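Local coordinates for ABC transporter periplasmic peptide-binding protein (Pseudoalteromonas, PDB 4QFL) that binds dipeptides, here Ala-Phe, and probably delivers them to an ABC transporter for uptake, at residues A[31-37]-A[242-248]; A[41-46]-A[204-208]; A[61-65]-A[76-82]; A[263-268]-A[509-513]; A[515-519]-A[531-535]. All blocks are in the same frame, centred on the assembly; numbering follows the deposited sequence.

Contact 1: residues A[31-37]-A[242-248]; sequences LVYCAEA and LVYDITP
Two parallel strands of the large mixed sheet in this periplasmic binding protein, 31-35 and 242-246, lie side by side in register. Leu-31 pairs with Leu-242 (CA-CA 4.9 Å), Tyr-33 with Tyr-244 (CA-CA 4.7 Å) and Ala-35 with Ile-246 (CA-CA 4.9 Å); the axes cross at -27°, closest approach 4.5 Å. Backbone bonds alternate: Val-243 N to Leu-31 O 2.9 Å, Tyr-33 N to Val-243 O 2.8 Å, Asp-245 N to Tyr-33 O 2.7 Å, Ala-35 N to Asp-245 O 3.0 Å.

One face carries Leu-31, Tyr-33, Ala-35, Leu-242, Tyr-244 and Ile-246, and helix 50-60 packs on it, Tyr-244 touching Ile-55 and Gln-59. Tyr-33 is t and Tyr-244 m at chi1, which brings the rings together obliquely, centroids 4.9 Å apart and planes at 55°. Leu-31 is t,t; Leu-242, with chi1 off-rotamer at -119°, reaches it CD2 to CD2 at 3.5 Å. Ile-246 (m,m) sets CD1 3.9 Å from Ala-35 CB.

The other face holds Val-32, Val-243, Cys-34, disulfide-bonded to Cys-262, and Asp-245 (t), which salt-bridges Lys-256. Beyond the strand, Glu-36 (p) salt-bridges Arg-383 of the phenylalanine pocket. The last bond of the pair runs from Thr-247 N to Ala-35 O, 2.8 Å.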
# COMPACT_ATOMS: atom_id res chain seq x y z
N LEU A 31 17.63 -8.48 -15.46
CA LEU A 31 16.51 -7.60 -15.70
C LEU A 31 16.81 -6.31 -14.98
O LEU A 31 17.32 -6.34 -13.88
CB LEU A 31 15.22 -8.24 -15.19
CG LEU A 31 13.91 -7.48 -15.47
CD1 LEU A 31 12.73 -8.40 -15.36
CD2 LEU A 31 13.74 -6.31 -14.51
N VAL A 32 16.51 -5.19 -15.63
CA VAL A 32 16.62 -3.87 -15.01
C VAL A 32 15.24 -3.19 -14.92
O VAL A 32 14.57 -2.96 -15.92
CB VAL A 32 17.59 -2.96 -15.78
CG1 VAL A 32 17.66 -1.60 -15.11
CG2 VAL A 32 18.97 -3.60 -15.84
N TYR A 33 14.83 -2.91 -13.69
CA TYR A 33 13.53 -2.37 -13.36
C TYR A 33 13.71 -0.91 -12.96
O TYR A 33 14.48 -0.59 -12.05
CB TYR A 33 12.96 -3.18 -12.18
CG TYR A 33 11.57 -2.82 -11.71
CD1 TYR A 33 11.34 -1.69 -10.92
CD2 TYR A 33 10.48 -3.63 -12.02
CE1 TYR A 33 10.07 -1.37 -10.47
CE2 TYR A 33 9.21 -3.32 -11.57
CZ TYR A 33 9.01 -2.20 -10.79
OH TYR A 33 7.74 -1.89 -10.34
N CYS A 34 13.01 -0.01 -13.66
CA CYS A 34 13.04 1.42 -13.34
C CYS A 34 12.03 1.74 -12.27
O CYS A 34 10.83 1.75 -12.53
CB CYS A 34 12.72 2.28 -14.57
SG CYS A 34 14.17 3.01 -15.40
N ALA A 35 12.53 2.02 -11.07
CA ALA A 35 11.71 2.24 -9.88
C ALA A 35 11.49 3.72 -9.58
O ALA A 35 12.39 4.55 -9.76
CB ALA A 35 12.35 1.57 -8.69
N GLU A 36 10.30 4.06 -9.09
CA GLU A 36 9.94 5.46 -8.88
C GLU A 36 10.45 6.07 -7.57
O GLU A 36 10.35 7.27 -7.36
CB GLU A 36 8.41 5.64 -9.02
CG GLU A 36 7.58 5.19 -7.81
CD GLU A 36 7.20 3.73 -7.84
OE1 GLU A 36 7.78 2.95 -8.64
OE2 GLU A 36 6.30 3.34 -7.07
N ALA A 37 11.00 5.25 -6.67
CA ALA A 37 11.51 5.79 -5.42
C ALA A 37 12.48 4.86 -4.72
O ALA A 37 12.53 3.67 -4.98
CB ALA A 37 10.37 6.15 -4.48
N LEU A 242 18.77 -9.17 -10.99
CA LEU A 242 17.70 -8.20 -10.98
C LEU A 242 18.27 -6.92 -10.40
O LEU A 242 18.70 -6.90 -9.24
CB LEU A 242 16.58 -8.67 -10.06
CG LEU A 242 15.20 -8.91 -10.65
CD1 LEU A 242 14.24 -9.23 -9.50
CD2 LEU A 242 14.74 -7.70 -11.45
N VAL A 243 18.29 -5.85 -11.19
CA VAL A 243 18.69 -4.56 -10.68
C VAL A 243 17.50 -3.61 -10.76
O VAL A 243 16.76 -3.61 -11.74
CB VAL A 243 19.87 -3.96 -11.48
CG1 VAL A 243 20.45 -2.75 -10.76
CG2 VAL A 243 20.95 -5.01 -11.71
N TYR A 244 17.30 -2.84 -9.69
CA TYR A 244 16.36 -1.72 -9.69
C TYR A 244 17.12 -0.41 -9.85
O TYR A 244 18.05 -0.11 -9.09
CB TYR A 244 15.54 -1.69 -8.40
CG TYR A 244 14.61 -2.85 -8.23
CD1 TYR A 244 15.06 -4.06 -7.74
CD2 TYR A 244 13.27 -2.74 -8.57
CE1 TYR A 244 14.22 -5.13 -7.58
CE2 TYR A 244 12.41 -3.81 -8.43
CZ TYR A 244 12.89 -5.00 -7.93
OH TYR A 244 12.05 -6.07 -7.77
N ASP A 245 16.72 0.36 -10.85
CA ASP A 245 17.33 1.65 -11.14
C ASP A 245 16.42 2.70 -10.53
O ASP A 245 15.33 2.95 -11.03
CB ASP A 245 17.43 1.84 -12.65
CG ASP A 245 18.04 3.16 -13.05
OD1 ASP A 245 18.06 4.08 -12.21
OD2 ASP A 245 18.49 3.29 -14.21
N ILE A 246 16.85 3.31 -9.44
CA ILE A 246 16.03 4.29 -8.75
C ILE A 246 15.98 5.61 -9.51
O ILE A 246 16.95 6.36 -9.54
CB ILE A 246 16.54 4.55 -7.35
CG1 ILE A 246 16.68 3.23 -6.60
CG2 ILE A 246 15.61 5.49 -6.62
CD1 ILE A 246 15.41 2.46 -6.51
N THR A 247 14.84 5.88 -10.14
CA THR A 247 14.69 7.04 -11.01
C THR A 247 13.35 7.70 -10.74
O THR A 247 12.34 7.32 -11.34
CB THR A 247 14.73 6.62 -12.48
OG1 THR A 247 15.86 5.78 -12.72
CG2 THR A 247 14.83 7.84 -13.37
N PRO A 248 13.32 8.68 -9.83
CA PRO A 248 12.06 9.30 -9.41
C PRO A 248 11.31 10.04 -10.52
O PRO A 248 10.09 10.11 -10.49
CB PRO A 248 12.50 10.28 -8.33
CG PRO A 248 13.80 9.74 -7.85
CD PRO A 248 14.46 9.17 -9.05

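Contact 2: residues A[41-46]-A[204-208]; sequences SFNPQV and DQYPV
Asp-204 has the most surface buried here and meets the 41-46 loop through both backbone and side chain. Its carbonyl, Asp-204 O, accepts from Phe-42 N at 2.9 Å. Its carboxylate, with chi1 m, turns to Asn-43, whose ND2 donates to Asp-204 OD1 at 2.9 Å; Asp-204 OD2 salt-bridges Arg-124 of helix 115-126, giving the carboxylate a second, charged partner.

Asn-43 (chi1 t) is held in position by consecutive turns. Ser-41 OG accepts from Asn-43 N at 3.2 Å, an ST turn, and Asn-43 OD1 accepts from Gln-45 N at 2.9 Å, an Asx turn that leads into the short 3-10 segment 44-46. Asn-43 ND2 also donates to Gln-45 OE1 at 3.1 Å. The loop between strand 30-35 and helix 50-60 thus meets the loop leading to strand 213-219. The CA atoms of Asn-43 and Asp-204 are 5.2 Å apart, those of Phe-42 and Gln-205 5.3 Å.

Phe-42, with the second-largest area buried by the contact, points toward the 204-208 loop with chi1 m and chi2 near 90°. Its CB packs on Pro-207 CG at 3.7 Å, while CD1 comes within 3.4 Å of Gln-205 O. Tyr-215 and Tyr-218 meet the Phe-42 ring edge-to-face.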
# COMPACT_ATOMS: atom_id res chain seq x y z
N SER A 41 13.45 0.70 3.48
CA SER A 41 13.94 -0.39 4.31
C SER A 41 13.99 -1.63 3.44
O SER A 41 13.48 -1.63 2.32
CB SER A 41 12.98 -0.60 5.48
OG SER A 41 13.48 -1.57 6.38
N PHE A 42 14.61 -2.69 3.94
CA PHE A 42 14.51 -3.97 3.27
C PHE A 42 13.62 -4.95 4.03
O PHE A 42 13.58 -6.14 3.72
CB PHE A 42 15.90 -4.52 2.94
CG PHE A 42 16.52 -3.82 1.78
CD1 PHE A 42 17.28 -2.69 1.98
CD2 PHE A 42 16.26 -4.23 0.49
CE1 PHE A 42 17.82 -2.01 0.90
CE2 PHE A 42 16.79 -3.55 -0.57
CZ PHE A 42 17.57 -2.45 -0.37
N ASN A 43 12.89 -4.42 5.00
CA ASN A 43 11.89 -5.18 5.72
C ASN A 43 10.50 -4.60 5.52
O ASN A 43 10.22 -3.48 5.96
CB ASN A 43 12.23 -5.23 7.21
CG ASN A 43 11.15 -5.87 8.03
OD1 ASN A 43 10.20 -6.45 7.50
ND2 ASN A 43 11.28 -5.76 9.35
N PRO A 44 9.61 -5.35 4.85
CA PRO A 44 8.26 -4.88 4.50
C PRO A 44 7.42 -4.47 5.71
O PRO A 44 6.48 -3.70 5.57
CB PRO A 44 7.63 -6.09 3.81
CG PRO A 44 8.79 -6.89 3.31
CD PRO A 44 9.88 -6.70 4.32
N GLN A 45 7.76 -5.00 6.88
CA GLN A 45 7.05 -4.71 8.13
C GLN A 45 6.98 -3.23 8.50
O GLN A 45 6.03 -2.78 9.13
CB GLN A 45 7.71 -5.44 9.29
CG GLN A 45 7.57 -6.95 9.26
CD GLN A 45 8.08 -7.58 10.53
OE1 GLN A 45 9.06 -7.10 11.11
NE2 GLN A 45 7.42 -8.64 10.98
N VAL A 46 8.01 -2.48 8.10
CA VAL A 46 8.20 -1.13 8.62
C VAL A 46 7.62 -0.02 7.72
O VAL A 46 7.78 1.17 8.01
CB VAL A 46 9.70 -0.88 8.93
CG1 VAL A 46 10.26 -2.01 9.80
CG2 VAL A 46 10.50 -0.76 7.66
N ASP A 204 17.18 -5.04 9.43
CA ASP A 204 16.24 -4.54 8.43
C ASP A 204 16.90 -3.99 7.15
O ASP A 204 16.22 -3.73 6.16
CB ASP A 204 15.33 -3.48 9.07
CG ASP A 204 14.41 -4.05 10.13
OD1 ASP A 204 14.03 -5.23 10.00
OD2 ASP A 204 14.07 -3.35 11.10
N GLN A 205 18.22 -3.82 7.18
CA GLN A 205 18.93 -3.21 6.06
C GLN A 205 19.59 -4.24 5.16
O GLN A 205 19.71 -4.05 3.95
CB GLN A 205 20.03 -2.28 6.57
CG GLN A 205 19.55 -1.17 7.45
CD GLN A 205 20.68 -0.25 7.80
OE1 GLN A 205 21.09 0.58 6.99
NE2 GLN A 205 21.22 -0.40 9.01
N TYR A 206 20.07 -5.30 5.78
CA TYR A 206 20.70 -6.40 5.07
C TYR A 206 19.86 -7.63 5.33
O TYR A 206 20.07 -8.35 6.30
CB TYR A 206 22.13 -6.60 5.54
CG TYR A 206 22.97 -5.40 5.25
CD1 TYR A 206 23.04 -4.36 6.16
CD2 TYR A 206 23.67 -5.29 4.06
CE1 TYR A 206 23.81 -3.24 5.91
CE2 TYR A 206 24.45 -4.18 3.80
CZ TYR A 206 24.51 -3.16 4.73
OH TYR A 206 25.28 -2.04 4.49
N PRO A 207 18.89 -7.85 4.45
CA PRO A 207 17.80 -8.79 4.70
C PRO A 207 18.18 -10.24 4.45
O PRO A 207 19.07 -10.54 3.64
CB PRO A 207 16.75 -8.35 3.68
CG PRO A 207 17.54 -7.81 2.55
CD PRO A 207 18.77 -7.19 3.14
N VAL A 208 17.49 -11.12 5.17
CA VAL A 208 17.52 -12.54 4.88
C VAL A 208 16.10 -13.04 4.78
O VAL A 208 15.33 -12.93 5.73
CB VAL A 208 18.25 -13.33 5.98
CG1 VAL A 208 18.12 -14.82 5.73
CG2 VAL A 208 19.72 -12.92 6.03

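Contact 3: residues A[61-65]-A[76-82]; sequences YDRLI and SELATDW
A single carbonyl serves two amides here: Leu-64 O accepts from Glu-77 N and from Ala-79 N, each at 2.8 Å. Segment 76-82 bends sharply at Glu-77 (phi/psi -113/-91) and Leu-78 (-90/-18), bringing alternate NH groups round to one oxygen. Leu-64 has helical angles (-67/-45) within an otherwise extended run. Leu-78 N donates to Arg-63 O at 2.9 Å, although that oxygen is less surely placed.

CA atoms are closest at Leu-64 to Leu-78, 4.4 Å, and Ile-65 pairs with Ser-76 as an antiparallel non-hydrogen-bonded pair, CA-CA 4.8 Å. Asp-62 CB packs on Leu-78 CG at 3.7 Å and Leu-64 CB on Ala-79 CB at 3.9 Å. Ile-65, with chi1 p, lays CG2 over the face of the Trp-82 six-membered ring, a CH-pi contact 3.8 Å from its centroid.

A water lies 2.5 Å from Asp-62 OD1 and 2.8 Å from Glu-77 OE1. Both acids have further partners, Tyr-232 for Asp-62, Ser-66 and Lys-234 for Glu-77. The Ile-65 to Ser-76 bridge is consistent with the base of a hairpin-like excursion between strands 65-67 and 74-76, leading on to edge strand 79-84 with its classic beta bulge at Thr-80 and Asp-81 opposite Thr-94.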
# COMPACT_ATOMS: atom_id res chain seq x y z
N TYR A 61 11.27 -12.35 -0.17
CA TYR A 61 10.52 -13.03 0.89
C TYR A 61 9.36 -13.91 0.41
O TYR A 61 8.99 -13.86 -0.76
CB TYR A 61 9.94 -12.00 1.86
CG TYR A 61 10.95 -11.14 2.58
CD1 TYR A 61 11.71 -11.65 3.62
CD2 TYR A 61 11.13 -9.80 2.22
CE1 TYR A 61 12.64 -10.85 4.29
CE2 TYR A 61 12.05 -8.99 2.89
CZ TYR A 61 12.80 -9.53 3.92
OH TYR A 61 13.72 -8.74 4.58
N ASP A 62 8.80 -14.70 1.32
CA ASP A 62 7.51 -15.34 1.12
C ASP A 62 6.65 -15.10 2.34
O ASP A 62 7.16 -14.88 3.43
CB ASP A 62 7.65 -16.86 0.94
CG ASP A 62 8.51 -17.24 -0.24
OD1 ASP A 62 8.02 -17.16 -1.39
OD2 ASP A 62 9.66 -17.67 -0.02
N ARG A 63 5.33 -15.16 2.15
CA ARG A 63 4.37 -15.08 3.24
C ARG A 63 3.94 -16.48 3.60
O ARG A 63 4.34 -17.45 2.96
CB ARG A 63 3.14 -14.28 2.82
CG ARG A 63 3.42 -12.82 2.47
CD ARG A 63 2.35 -12.28 1.50
NE ARG A 63 2.48 -12.89 0.19
CZ ARG A 63 1.69 -12.64 -0.85
NH1 ARG A 63 0.69 -11.76 -0.73
NH2 ARG A 63 1.89 -13.26 -2.01
N LEU A 64 3.12 -16.59 4.64
CA LEU A 64 2.47 -17.84 4.99
C LEU A 64 1.47 -18.24 3.91
O LEU A 64 1.40 -19.40 3.50
CB LEU A 64 1.74 -17.68 6.33
CG LEU A 64 2.67 -17.48 7.52
CD1 LEU A 64 1.87 -17.19 8.78
CD2 LEU A 64 3.54 -18.71 7.69
N ILE A 65 0.69 -17.27 3.47
CA ILE A 65 -0.36 -17.48 2.49
C ILE A 65 -0.46 -16.27 1.59
O ILE A 65 0.07 -15.19 1.89
CB ILE A 65 -1.72 -17.66 3.15
CG1 ILE A 65 -1.97 -16.54 4.15
CG2 ILE A 65 -1.80 -19.00 3.82
CD1 ILE A 65 -3.39 -16.46 4.62
N SER A 76 -1.70 -21.50 -0.20
CA SER A 76 -0.54 -21.87 0.59
C SER A 76 0.74 -21.26 0.05
O SER A 76 1.06 -21.39 -1.13
CB SER A 76 -0.41 -23.39 0.60
OG SER A 76 0.95 -23.76 0.71
N GLU A 77 1.48 -20.59 0.92
CA GLU A 77 2.83 -20.19 0.59
C GLU A 77 3.86 -20.91 1.44
O GLU A 77 4.31 -21.99 1.07
CB GLU A 77 3.03 -18.68 0.76
CG GLU A 77 2.27 -17.83 -0.25
CD GLU A 77 2.58 -18.19 -1.70
OE1 GLU A 77 3.68 -18.73 -1.98
OE2 GLU A 77 1.72 -17.93 -2.57
N LEU A 78 4.21 -20.32 2.58
CA LEU A 78 5.11 -20.99 3.53
C LEU A 78 4.26 -21.81 4.49
O LEU A 78 4.77 -22.70 5.18
CB LEU A 78 5.96 -20.00 4.33
CG LEU A 78 7.17 -19.40 3.61
CD1 LEU A 78 7.87 -18.44 4.54
CD2 LEU A 78 8.11 -20.49 3.13
N ALA A 79 2.97 -21.50 4.54
CA ALA A 79 2.00 -22.31 5.28
C ALA A 79 1.33 -23.27 4.31
O ALA A 79 0.94 -22.85 3.22
CB ALA A 79 0.95 -21.43 5.92
N THR A 80 1.20 -24.53 4.71
CA THR A 80 0.63 -25.58 3.86
C THR A 80 -0.84 -25.80 4.15
O THR A 80 -1.59 -26.32 3.32
CB THR A 80 1.34 -26.92 4.10
OG1 THR A 80 1.37 -27.18 5.50
CG2 THR A 80 2.76 -26.89 3.56
N ASP A 81 -1.24 -25.41 5.35
CA ASP A 81 -2.61 -25.57 5.79
C ASP A 81 -2.90 -24.52 6.85
O ASP A 81 -1.99 -24.06 7.54
CB ASP A 81 -2.84 -26.98 6.33
CG ASP A 81 -4.29 -27.22 6.73
OD1 ASP A 81 -5.20 -26.80 5.98
OD2 ASP A 81 -4.52 -27.81 7.81
N TRP A 82 -4.17 -24.14 6.98
CA TRP A 82 -4.61 -23.17 7.98
C TRP A 82 -6.01 -23.49 8.46
O TRP A 82 -6.85 -23.97 7.69
CB TRP A 82 -4.55 -21.74 7.44
CG TRP A 82 -5.12 -21.58 6.05
CD1 TRP A 82 -6.37 -21.14 5.72
CD2 TRP A 82 -4.45 -21.86 4.82
NE1 TRP A 82 -6.52 -21.13 4.36
CE2 TRP A 82 -5.36 -21.57 3.78
CE3 TRP A 82 -3.18 -22.34 4.49
CZ2 TRP A 82 -5.05 -21.75 2.44
CZ3 TRP A 82 -2.86 -22.52 3.15
CH2 TRP A 82 -3.79 -22.22 2.14
O HOH W 1 5.61 -16.65 -1.94

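Contact 4: residues A[263-268]-A[509-513]; sequences DVTAHP and FQASS
Segments 263-268 and 509-513 run antiparallel, the strand axes 4.6 Å apart at closest and 160° between directions. Thr-265 and Ala-511 form a hydrogen-bonded pair (CA-CA 5.1 Å): Thr-265 N donates to Ala-511 O at 2.8 Å, while the return bond, Ala-511 N to Thr-265 O, is weak at 3.4 Å. Val-264 faces Ser-512 in a non-hydrogen-bonded pair, CA-CA 4.2 Å, and beyond it Ser-513 N donates to Asp-263 O at 2.8 Å. At the other end a water accepts from His-267 N at 2.9 Å and donates to Phe-509 O at 2.7 Å.

This pairing joins short strand 264-266, parallel neighbour of 30-35, to the long strand 500-513 near the C terminus in the large mixed sheet. Three side-chain polar groups find partners outside the pair: Asp-263 OD2 takes Val-32 N, Thr-265 OG1 bonds to Arg-253 O, and Ser-513 OG to Asp-515 N. Gln-510 lies against Val-264 (CG1 to Gln-510 CD 3.5 Å), and its buried NE2 has no partner in the model. The His-267 side chain touches Arg-383 and lies about 7 Å from the bound phenylalanine; its phi/psi of 40/70 turns the chain so that Pro-268 CG rests on Phe-509 CB at 3.7 Å.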
# COMPACT_ATOMS: atom_id res chain seq x y z
N ASP A 263 14.44 -2.34 -18.60
CA ASP A 263 13.62 -3.37 -19.23
C ASP A 263 12.17 -3.28 -18.77
O ASP A 263 11.27 -3.69 -19.48
CB ASP A 263 14.16 -4.74 -18.89
CG ASP A 263 15.61 -4.89 -19.27
OD1 ASP A 263 15.93 -4.61 -20.45
OD2 ASP A 263 16.42 -5.24 -18.40
N VAL A 264 11.97 -2.76 -17.56
CA VAL A 264 10.64 -2.56 -17.02
C VAL A 264 10.54 -1.19 -16.37
O VAL A 264 11.46 -0.76 -15.67
CB VAL A 264 10.27 -3.62 -15.97
CG1 VAL A 264 8.85 -3.41 -15.49
CG2 VAL A 264 10.44 -5.02 -16.53
N THR A 265 9.43 -0.51 -16.60
CA THR A 265 9.19 0.83 -16.09
C THR A 265 7.96 0.90 -15.21
O THR A 265 6.85 0.68 -15.66
CB THR A 265 9.06 1.85 -17.23
OG1 THR A 265 10.36 2.22 -17.68
CG2 THR A 265 8.35 3.09 -16.74
N ALA A 266 8.19 1.21 -13.95
CA ALA A 266 7.11 1.37 -12.99
C ALA A 266 6.32 2.63 -13.31
O ALA A 266 6.89 3.65 -13.69
CB ALA A 266 7.69 1.46 -11.58
N HIS A 267 5.01 2.52 -13.14
CA HIS A 267 4.11 3.66 -13.27
C HIS A 267 4.50 4.59 -14.42
O HIS A 267 4.96 5.70 -14.18
CB HIS A 267 4.09 4.46 -11.96
CG HIS A 267 3.74 3.63 -10.76
ND1 HIS A 267 2.45 3.37 -10.38
CD2 HIS A 267 4.53 3.01 -9.85
CE1 HIS A 267 2.45 2.62 -9.29
NE2 HIS A 267 3.70 2.39 -8.94
N PRO A 268 4.31 4.12 -15.67
CA PRO A 268 4.61 4.96 -16.84
C PRO A 268 3.77 6.23 -16.87
O PRO A 268 2.58 6.21 -16.55
CB PRO A 268 4.25 4.05 -18.02
CG PRO A 268 3.35 3.02 -17.46
CD PRO A 268 3.81 2.79 -16.07
N PHE A 509 -0.99 0.40 -14.82
CA PHE A 509 -0.16 0.27 -16.02
C PHE A 509 1.28 -0.15 -15.69
O PHE A 509 1.82 0.20 -14.66
CB PHE A 509 -0.05 1.61 -16.77
CG PHE A 509 -1.32 2.06 -17.42
CD1 PHE A 509 -1.67 1.60 -18.68
CD2 PHE A 509 -2.13 3.00 -16.79
CE1 PHE A 509 -2.83 2.04 -19.29
CE2 PHE A 509 -3.30 3.45 -17.39
CZ PHE A 509 -3.65 2.96 -18.65
N GLN A 510 1.90 -0.89 -16.61
CA GLN A 510 3.33 -1.12 -16.56
C GLN A 510 3.92 -1.30 -17.95
O GLN A 510 3.37 -2.03 -18.78
CB GLN A 510 3.68 -2.33 -15.72
CG GLN A 510 5.17 -2.61 -15.66
CD GLN A 510 5.48 -3.73 -14.72
OE1 GLN A 510 5.42 -4.90 -15.09
NE2 GLN A 510 5.80 -3.38 -13.47
N ALA A 511 5.04 -0.64 -18.21
CA ALA A 511 5.71 -0.79 -19.49
C ALA A 511 6.91 -1.71 -19.37
O ALA A 511 7.59 -1.72 -18.36
CB ALA A 511 6.14 0.56 -20.04
N SER A 512 7.16 -2.50 -20.41
CA SER A 512 8.33 -3.34 -20.41
C SER A 512 8.79 -3.68 -21.82
O SER A 512 8.02 -3.62 -22.78
CB SER A 512 8.08 -4.62 -19.59
OG SER A 512 7.01 -5.39 -20.11
N SER A 513 10.07 -4.02 -21.94
CA SER A 513 10.58 -4.59 -23.17
C SER A 513 9.80 -5.85 -23.57
O SER A 513 9.42 -6.67 -22.72
CB SER A 513 12.05 -4.93 -23.04
OG SER A 513 12.35 -6.00 -23.92
O HOH W 2 3.77 -0.06 -12.77

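Contact 5: residues A[515-519]-A[531-535]; sequences DVEGI and NARKK
Glu-517 and Arg-533 face one another across a short antiparallel pair and interact through main and side chains. Glu-517 N donates to Arg-533 O at 3.2 Å and Arg-533 N to Glu-517 O at 3.0 Å, the reciprocal bonds of a hydrogen-bonded pair (CA-CA 5.7 Å). Both side chains take chi1 p and chi2 t on the same face, so that a salt bridge closes from Glu-517 OE1 to Arg-533 NE, 3.4 Å.

The segments run 171° apart end to end. CA-H...O contacts reinforce the pairing, from Lys-534 CA to Asp-515 O at 3.2 Å and from Ala-532 CA to Glu-517 O at 3.4 Å. Gly-518 then turns with phi/psi 83/9; an ideal CB there would sit 2.2 Å from Asn-531 O, so the 4.4 Å approach of Gly-518 CA to Ala-532 CA depends on the missing side chain. Packing is sparse: Ile-519 CG2 meets Ala-532 CB at 4.1 Å, and Val-516 CG1 meets Lys-534 CG at 4.1 Å.

This two-stranded sheet is a surface element just after strand 500-513. Lys-534 NZ donates to Gly-30 O, at the start of strand 30-35, while Ala-532 touches Leu-239 and Arg-533 touches Ala-238 in the loop before strand 241-246.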
# COMPACT_ATOMS: atom_id res chain seq x y z
N ASP A 515 10.90 -8.24 -24.61
CA ASP A 515 11.72 -9.39 -24.25
C ASP A 515 11.30 -10.00 -22.93
O ASP A 515 11.74 -11.10 -22.59
CB ASP A 515 13.19 -8.98 -24.16
CG ASP A 515 13.92 -9.09 -25.48
OD1 ASP A 515 13.48 -9.90 -26.33
OD2 ASP A 515 14.92 -8.37 -25.67
N VAL A 516 10.47 -9.30 -22.17
CA VAL A 516 10.14 -9.75 -20.83
C VAL A 516 8.78 -10.41 -20.79
O VAL A 516 7.87 -10.07 -21.54
CB VAL A 516 10.16 -8.60 -19.78
CG1 VAL A 516 11.45 -7.80 -19.87
CG2 VAL A 516 8.95 -7.72 -19.94
N GLU A 517 8.66 -11.38 -19.89
CA GLU A 517 7.41 -12.06 -19.63
C GLU A 517 7.41 -12.59 -18.20
O GLU A 517 8.43 -12.57 -17.52
CB GLU A 517 7.20 -13.21 -20.62
CG GLU A 517 8.46 -14.02 -20.89
CD GLU A 517 8.19 -15.24 -21.74
OE1 GLU A 517 8.05 -16.34 -21.17
OE2 GLU A 517 8.10 -15.10 -22.98
N GLY A 518 6.25 -13.05 -17.75
CA GLY A 518 6.09 -13.64 -16.44
C GLY A 518 5.89 -12.64 -15.32
O GLY A 518 5.93 -13.01 -14.15
N ILE A 519 5.69 -11.38 -15.67
CA ILE A 519 5.54 -10.33 -14.68
C ILE A 519 4.08 -10.20 -14.24
O ILE A 519 3.18 -10.21 -15.07
CB ILE A 519 6.07 -8.97 -15.19
CG1 ILE A 519 5.90 -8.87 -16.71
CG2 ILE A 519 7.52 -8.79 -14.81
CD1 ILE A 519 6.98 -9.57 -17.50
N ASN A 531 8.38 -14.65 -11.10
CA ASN A 531 8.33 -15.51 -12.29
C ASN A 531 8.83 -14.84 -13.56
O ASN A 531 8.68 -15.38 -14.66
CB ASN A 531 6.92 -16.05 -12.52
CG ASN A 531 6.50 -17.05 -11.47
OD1 ASN A 531 6.93 -18.21 -11.50
ND2 ASN A 531 5.67 -16.61 -10.54
N ALA A 532 9.43 -13.67 -13.40
CA ALA A 532 9.95 -12.93 -14.55
C ALA A 532 11.07 -13.69 -15.25
O ALA A 532 11.83 -14.44 -14.63
CB ALA A 532 10.45 -11.57 -14.11
N ARG A 533 11.17 -13.48 -16.56
CA ARG A 533 12.27 -14.01 -17.38
C ARG A 533 12.42 -13.19 -18.65
O ARG A 533 11.51 -12.44 -19.02
CB ARG A 533 12.01 -15.48 -17.74
CG ARG A 533 10.59 -15.78 -18.18
CD ARG A 533 10.48 -17.17 -18.74
NE ARG A 533 11.11 -17.26 -20.06
CZ ARG A 533 12.05 -18.14 -20.39
NH1 ARG A 533 12.49 -19.03 -19.49
NH2 ARG A 533 12.55 -18.14 -21.62
N LYS A 534 13.56 -13.31 -19.32
CA LYS A 534 13.75 -12.62 -20.60
C LYS A 534 13.81 -13.55 -21.81
O LYS A 534 13.79 -14.77 -21.66
CB LYS A 534 14.98 -11.68 -20.54
CG LYS A 534 14.65 -10.33 -19.91
CD LYS A 534 15.87 -9.60 -19.35
CE LYS A 534 16.67 -8.93 -20.45
NZ LYS A 534 17.78 -8.08 -19.91
N LYS A 535 13.86 -12.96 -23.00
CA LYS A 535 13.85 -13.70 -24.26
C LYS A 535 12.47 -14.28 -24.53
O LYS A 535 11.60 -13.60 -25.09
CB LYS A 535 14.93 -14.80 -24.25
CG LYS A 535 14.81 -15.86 -25.35
CD LYS A 535 13.96 -17.05 -24.88
CE LYS A 535 12.87 -17.41 -25.89
NZ LYS A 535 11.92 -18.38 -25.32

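From the N terminus, strand 30-35 enters contact 1, which closes a loop of 204 residues when the chain returns at 242-248. Nested within it, contact 2 joins the stretch before helix 50-60 to the loop before strand 213-219; nested in turn, contact 3 closes 10 residues and ties the exit of helix 50-60 to the start of strand 79-84. Tyr-61 OH bonds to Phe-42 O, linking these two. Contact 4 then closes a 240-residue loop and contact 5 one of 11, in series, so no contact crosses another. Strand 264-266 bonds to strand 30-35 (Cys-34 N to Val-264 O 2.6 Å), making contacts 1 and 4 neighbours in one sheet, while Lys-534 of contact 5 packs on Leu-31.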